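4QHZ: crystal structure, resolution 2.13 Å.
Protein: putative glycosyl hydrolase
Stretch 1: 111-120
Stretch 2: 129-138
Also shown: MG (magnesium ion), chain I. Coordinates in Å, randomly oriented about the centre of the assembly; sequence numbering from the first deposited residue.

Stretch 1 111-120: GESQSRGNSG
Stretch 2 129-138: VQVLDCYNNP

Residues 111-120 and 129-138 run antiparallel, burying 624 Å² between them, and pair as β-strand only where S119-G120 meets Q130-V131. S119 and V131 form the hydrogen-bonded pair (CA-CA 4.8 Å): S119 N donates to V131 O at 2.9 Å and V131 N to S119 O at 3.3 Å. G120 and Q130 follow as a non-hydrogen-bonded pair (CA-CA 4.6 Å). The side chains of S119 and V131, both t, share one face, with S119 CB 4.0 Å from V131 CG1.

The Q130 side chain (t, p, chi3 -57°) lies on the other face, where magnesium is held by Q130 OE1 (2.1 Å), N118 OD1 (2.1 Å), S119 O (2.2 Å), water 2 (2.0 Å) and two atoms elsewhere in the structure. The cation lets these oxygens crowd together: S119 O and Q130 OE1 are 2.8 Å apart without a hydrogen bond. N118 (t, chi2 -27°) leaves ND2 free to donate to Q114 O at 3.0 Å.

Beyond the strands, contact continues through loop. G117, at phi/psi 70/37, directs its O to 3.3 Å from L132 CA, a CA-H...O contact. D133 N donates to R116 O (3.0 Å), while L132 (t, p) brings CD1 within 3.7 Å of N118 CB.

The CA-to-CB bond of R116 points toward the second stretch, and the side chain is extended (t, t, t, chi4 82°). R116 NE forms a salt bridge with D133 OD2 (2.8 Å) at the guanidinium edge, R116 NH1 donates to G111 O (2.8 Å), and R116 NH2 to water 1 (3.1 Å), which in turn donates to D133 OD2 and Y135 O. D133 (t, chi2 17°) uses OD1 to accept from Y135 N at 3.1 Å.

N137 (t, chi2 49°) satisfies S113 at both backbone polar atoms: OD1 accepts from S113 N (2.8 Å), and ND2 donates to S113 O (3.1 Å) and D133 O (2.8 Å). S113 has phi/psi 51/-128.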

ATOM      1  N   GLY C 111      11.706 -13.353 -36.679  1.00 26.48           N
ATOM      2  CA  GLY C 111      10.335 -13.306 -36.180  1.00 27.85           C
ATOM      3  C   GLY C 111       9.871 -11.907 -35.837  1.00 28.45           C
ATOM      4  O   GLY C 111      10.669 -10.970 -35.776  1.00 26.59           O
ATOM      5  N   GLU C 112       8.570 -11.778 -35.599  1.00 29.56           N
ATOM      6  CA  GLU C 112       7.960 -10.492 -35.306  1.00 29.96           C
ATOM      7  C   GLU C 112       7.027 -10.583 -34.117  1.00 27.43           C
ATOM      8  O   GLU C 112       6.508 -11.648 -33.800  1.00 23.87           O
ATOM      9  CB  GLU C 112       7.159 -10.003 -36.510  1.00 33.54           C
ATOM     10  CG  GLU C 112       7.991  -9.605 -37.711  1.00 37.64           C
ATOM     11  CD  GLU C 112       7.119  -9.215 -38.891  1.00 45.48           C
ATOM     12  OE1 GLU C 112       6.513 -10.121 -39.501  1.00 40.20           O
ATOM     13  OE2 GLU C 112       7.033  -8.007 -39.201  1.00 49.23           O
ATOM     14  N   SER C 113       6.810  -9.432 -33.485  1.00 27.20           N
ATOM     15  CA  SER C 113       5.871  -9.290 -32.384  1.00 25.04           C
ATOM     16  C   SER C 113       6.128 -10.356 -31.318  1.00 23.67           C
ATOM     17  O   SER C 113       7.268 -10.513 -30.877  1.00 26.07           O
ATOM     18  CB  SER C 113       4.426  -9.312 -32.915  1.00 25.88           C
ATOM     19  OG  SER C 113       3.504  -8.933 -31.899  1.00 23.71           O
ATOM     20  N   GLN C 114       5.095 -11.093 -30.918  1.00 23.19           N
ATOM     21  CA  GLN C 114       5.221 -12.106 -29.867  1.00 23.04           C
ATOM     22  C   GLN C 114       5.979 -13.366 -30.299  1.00 24.36           C
ATOM     23  O   GLN C 114       6.260 -14.220 -29.454  1.00 24.11           O
ATOM     24  CB  GLN C 114       3.835 -12.520 -29.353  1.00 23.11           C
ATOM     25  CG  GLN C 114       3.046 -11.386 -28.715  1.00 22.23           C
ATOM     26  CD  GLN C 114       3.608 -10.961 -27.361  1.00 22.60           C
ATOM     27  OE1 GLN C 114       3.775 -11.784 -26.462  1.00 23.38           O
ATOM     28  NE2 GLN C 114       3.880  -9.669 -27.207  1.00 22.14           N
ATOM     29  N   SER C 115       6.329 -13.478 -31.582  1.00 22.37           N
ATOM     30  CA  SER C 115       7.019 -14.665 -32.086  1.00 23.99           C
ATOM     31  C   SER C 115       8.508 -14.419 -32.347  1.00 23.72           C
ATOM     32  O   SER C 115       9.078 -14.991 -33.269  1.00 25.69           O
ATOM     33  CB  SER C 115       6.329 -15.151 -33.365  1.00 25.06           C
ATOM     34  OG  SER C 115       4.989 -15.499 -33.094  1.00 24.52           O
ATOM     35  N   ARG C 116       9.133 -13.581 -31.524  1.00 22.69           N
ATOM     36  CA  ARG C 116      10.533 -13.235 -31.696  1.00 22.58           C
ATOM     37  C   ARG C 116      11.264 -13.254 -30.354  1.00 22.00           C
ATOM     38  O   ARG C 116      11.312 -12.246 -29.651  1.00 21.18           O
ATOM     39  CB  ARG C 116      10.665 -11.856 -32.350  1.00 22.28           C
ATOM     40  CG  ARG C 116      12.076 -11.511 -32.812  1.00 22.17           C
ATOM     41  CD  ARG C 116      12.207 -10.012 -33.032  1.00 23.21           C
ATOM     42  NE  ARG C 116      13.555  -9.590 -33.408  1.00 23.68           N
ATOM     43  CZ  ARG C 116      14.065  -9.633 -34.637  1.00 23.65           C
ATOM     44  NH1 ARG C 116      13.365 -10.115 -35.655  1.00 24.05           N
ATOM     45  NH2 ARG C 116      15.298  -9.198 -34.847  1.00 23.56           N
ATOM     46  N   GLY C 117      11.838 -14.403 -30.013  1.00 20.85           N
ATOM     47  CA  GLY C 117      12.567 -14.545 -28.763  1.00 21.08           C
ATOM     48  C   GLY C 117      11.672 -14.519 -27.534  1.00 20.52           C
ATOM     49  O   GLY C 117      12.049 -13.972 -26.496  1.00 19.33           O
ATOM     50  N   ASN C 118      10.490 -15.121 -27.650  1.00 20.74           N
ATOM     51  CA  ASN C 118       9.522 -15.156 -26.554  1.00 20.31           C
ATOM     52  C   ASN C 118       9.862 -16.241 -25.545  1.00 22.00           C
ATOM     53  O   ASN C 118       9.948 -17.420 -25.893  1.00 21.39           O
ATOM     54  CB  ASN C 118       8.102 -15.373 -27.095  1.00 22.13           C
ATOM     55  CG  ASN C 118       7.009 -15.068 -26.070  1.00 22.73           C
ATOM     56  OD1 ASN C 118       7.208 -15.159 -24.852  1.00 23.00           O
ATOM     57  ND2 ASN C 118       5.837 -14.704 -26.567  1.00 23.21           N
ATOM     58  N   SER C 119      10.080 -15.826 -24.300  1.00 22.49           N
ATOM     59  CA  SER C 119      10.104 -16.731 -23.163  1.00 21.19           C
ATOM     60  C   SER C 119       9.389 -16.013 -22.031  1.00 22.02           C
ATOM     61  O   SER C 119       8.539 -15.159 -22.283  1.00 22.87           O
ATOM     62  CB  SER C 119      11.535 -17.117 -22.787  1.00 21.47           C
ATOM     63  OG  SER C 119      11.551 -18.059 -21.722  1.00 19.85           O
ATOM     64  N   GLY C 120       9.725 -16.332 -20.791  1.00 23.28           N
ATOM     65  CA  GLY C 120       9.122 -15.646 -19.660  1.00 23.28           C
ATOM     66  C   GLY C 120       9.451 -16.297 -18.347  1.00 24.12           C
ATOM     67  O   GLY C 120       9.838 -17.467 -18.302  1.00 25.56           O
ATOM     68  N   VAL C 129       6.507 -12.628 -15.974  1.00 19.41           N
ATOM     69  CA  VAL C 129       7.297 -11.486 -16.391  1.00 19.63           C
ATOM     70  C   VAL C 129       7.782 -11.805 -17.796  1.00 19.79           C
ATOM     71  O   VAL C 129       8.570 -12.731 -17.992  1.00 19.96           O
ATOM     72  CB  VAL C 129       8.500 -11.224 -15.465  1.00 20.17           C
ATOM     73  CG1 VAL C 129       9.264  -9.984 -15.923  1.00 20.31           C
ATOM     74  CG2 VAL C 129       8.042 -11.068 -14.022  1.00 21.44           C
ATOM     75  N   GLN C 130       7.296 -11.049 -18.776  1.00 20.70           N
ATOM     76  CA  GLN C 130       7.542 -11.353 -20.181  1.00 21.48           C
ATOM     77  C   GLN C 130       9.017 -11.217 -20.550  1.00 20.79           C
ATOM     78  O   GLN C 130       9.699 -10.290 -20.116  1.00 21.25           O
ATOM     79  CB  GLN C 130       6.695 -10.446 -21.081  1.00 21.36           C
ATOM     80  CG  GLN C 130       6.920 -10.602 -22.583  1.00 22.92           C
ATOM     81  CD  GLN C 130       6.389 -11.918 -23.147  1.00 25.38           C
ATOM     82  OE1 GLN C 130       6.771 -13.003 -22.699  1.00 23.63           O
ATOM     83  NE2 GLN C 130       5.501 -11.826 -24.140  1.00 24.09           N
ATOM     84  N   VAL C 131       9.488 -12.179 -21.337  1.00 20.65           N
ATOM     85  CA  VAL C 131      10.772 -12.103 -22.000  1.00 21.89           C
ATOM     86  C   VAL C 131      10.516 -12.141 -23.505  1.00 22.64           C
ATOM     87  O   VAL C 131       9.769 -12.988 -23.996  1.00 23.00           O
ATOM     88  CB  VAL C 131      11.691 -13.260 -21.570  1.00 22.11           C
ATOM     89  CG1 VAL C 131      12.902 -13.376 -22.493  1.00 21.92           C
ATOM     90  CG2 VAL C 131      12.120 -13.062 -20.125  1.00 21.94           C
ATOM     91  N   LEU C 132      11.116 -11.199 -24.229  1.00 24.38           N
ATOM     92  CA  LEU C 132      10.869 -11.039 -25.659  1.00 24.57           C
ATOM     93  C   LEU C 132      11.940 -10.149 -26.266  1.00 25.90           C
ATOM     94  O   LEU C 132      12.466  -9.256 -25.592  1.00 26.24           O
ATOM     95  CB  LEU C 132       9.492 -10.421 -25.889  1.00 23.21           C
ATOM     96  CG  LEU C 132       8.915 -10.401 -27.301  1.00 23.79           C
ATOM     97  CD1 LEU C 132       8.681 -11.810 -27.830  1.00 24.39           C
ATOM     98  CD2 LEU C 132       7.616  -9.612 -27.308  1.00 23.42           C
ATOM     99  N   ASP C 133      12.276 -10.385 -27.533  1.00 23.88           N
ATOM    100  CA  ASP C 133      13.161  -9.467 -28.232  1.00 24.36           C
ATOM    101  C   ASP C 133      12.373  -8.262 -28.722  1.00 23.79           C
ATOM    102  O   ASP C 133      11.738  -8.314 -29.775  1.00 23.67           O
ATOM    103  CB  ASP C 133      13.872 -10.121 -29.416  1.00 23.56           C
ATOM    104  CG  ASP C 133      14.871  -9.176 -30.070  1.00 23.89           C
ATOM    105  OD1 ASP C 133      15.234  -8.166 -29.437  1.00 23.55           O
ATOM    106  OD2 ASP C 133      15.293  -9.436 -31.216  1.00 24.57           O
ATOM    107  N   CYS C 134      12.440  -7.169 -27.968  1.00 23.37           N
ATOM    108  CA  CYS C 134      11.784  -5.931 -28.370  1.00 25.55           C
ATOM    109  C   CYS C 134      12.796  -4.872 -28.840  1.00 26.55           C
ATOM    110  O   CYS C 134      12.511  -3.667 -28.818  1.00 26.88           O
ATOM    111  CB  CYS C 134      10.911  -5.422 -27.223  1.00 25.61           C
ATOM    112  SG  CYS C 134       9.413  -6.406 -27.040  1.00 25.35           S
ATOM    113  N   TYR C 135      13.969  -5.333 -29.277  1.00 25.44           N
ATOM    114  CA  TYR C 135      14.931  -4.459 -29.924  1.00 26.51           C
ATOM    115  C   TYR C 135      14.510  -4.285 -31.378  1.00 26.55           C
ATOM    116  O   TYR C 135      14.661  -5.201 -32.191  1.00 25.39           O
ATOM    117  CB  TYR C 135      16.350  -5.020 -29.815  1.00 27.80           C
ATOM    118  CG  TYR C 135      17.431  -4.035 -30.208  1.00 29.06           C
ATOM    119  CD1 TYR C 135      17.925  -3.110 -29.293  1.00 31.17           C
ATOM    120  CD2 TYR C 135      17.958  -4.025 -31.499  1.00 30.46           C
ATOM    121  CE1 TYR C 135      18.914  -2.204 -29.650  1.00 29.73           C
ATOM    122  CE2 TYR C 135      18.943  -3.122 -31.866  1.00 31.24           C
ATOM    123  CZ  TYR C 135      19.419  -2.219 -30.936  1.00 32.00           C
ATOM    124  OH  TYR C 135      20.397  -1.322 -31.296  1.00 39.13           O
ATOM    125  N   ASN C 136      13.964  -3.110 -31.696  1.00 26.79           N
ATOM    126  CA  ASN C 136      13.392  -2.833 -33.018  1.00 27.99           C
ATOM    127  C   ASN C 136      12.365  -3.892 -33.442  1.00 27.12           C
ATOM    128  O   ASN C 136      12.385  -4.384 -34.567  1.00 24.46           O
ATOM    129  CB  ASN C 136      14.498  -2.688 -34.077  1.00 30.31           C
ATOM    130  CG  ASN C 136      15.394  -1.489 -33.824  1.00 33.04           C
ATOM    131  OD1 ASN C 136      14.918  -0.412 -33.464  1.00 34.38           O
ATOM    132  ND2 ASN C 136      16.695  -1.671 -34.002  1.00 32.48           N
ATOM    133  N   ASN C 137      11.473  -4.239 -32.519  1.00 27.18           N
ATOM    134  CA  ASN C 137      10.389  -5.170 -32.800  1.00 26.43           C
ATOM    135  C   ASN C 137       9.142  -4.739 -32.041  1.00 26.84           C
ATOM    136  O   ASN C 137       8.990  -5.060 -30.857  1.00 27.99           O
ATOM    137  CB  ASN C 137      10.794  -6.591 -32.422  1.00 25.23           C
ATOM    138  CG  ASN C 137       9.640  -7.581 -32.523  1.00 25.03           C
ATOM    139  OD1 ASN C 137       8.926  -7.630 -33.530  1.00 23.19           O
ATOM    140  ND2 ASN C 137       9.456  -8.385 -31.474  1.00 23.41           N
ATOM    141  N   PRO C 138       8.254  -3.988 -32.704  1.00 26.89           N
ATOM    142  CA  PRO C 138       7.030  -3.579 -32.011  1.00 26.98           C
ATOM    143  C   PRO C 138       6.079  -4.755 -31.737  1.00 24.34           C
ATOM    144  O   PRO C 138       6.093  -5.757 -32.452  1.00 21.37           O
ATOM    145  CB  PRO C 138       6.388  -2.572 -32.974  1.00 27.83           C
ATOM    146  CG  PRO C 138       6.987  -2.852 -34.303  1.00 29.93           C
ATOM    147  CD  PRO C 138       8.340  -3.449 -34.072  1.00 27.71           C
TER
HETATM  148 MG    MG I 302       6.424 -15.105 -22.945  1.00 15.65          MG
HETATM  149  O   HOH W   1      16.211  -7.344 -32.549  1.00 22.21           O
HETATM  150  O   HOH W   2       4.499 -14.838 -23.198  1.00 21.33           O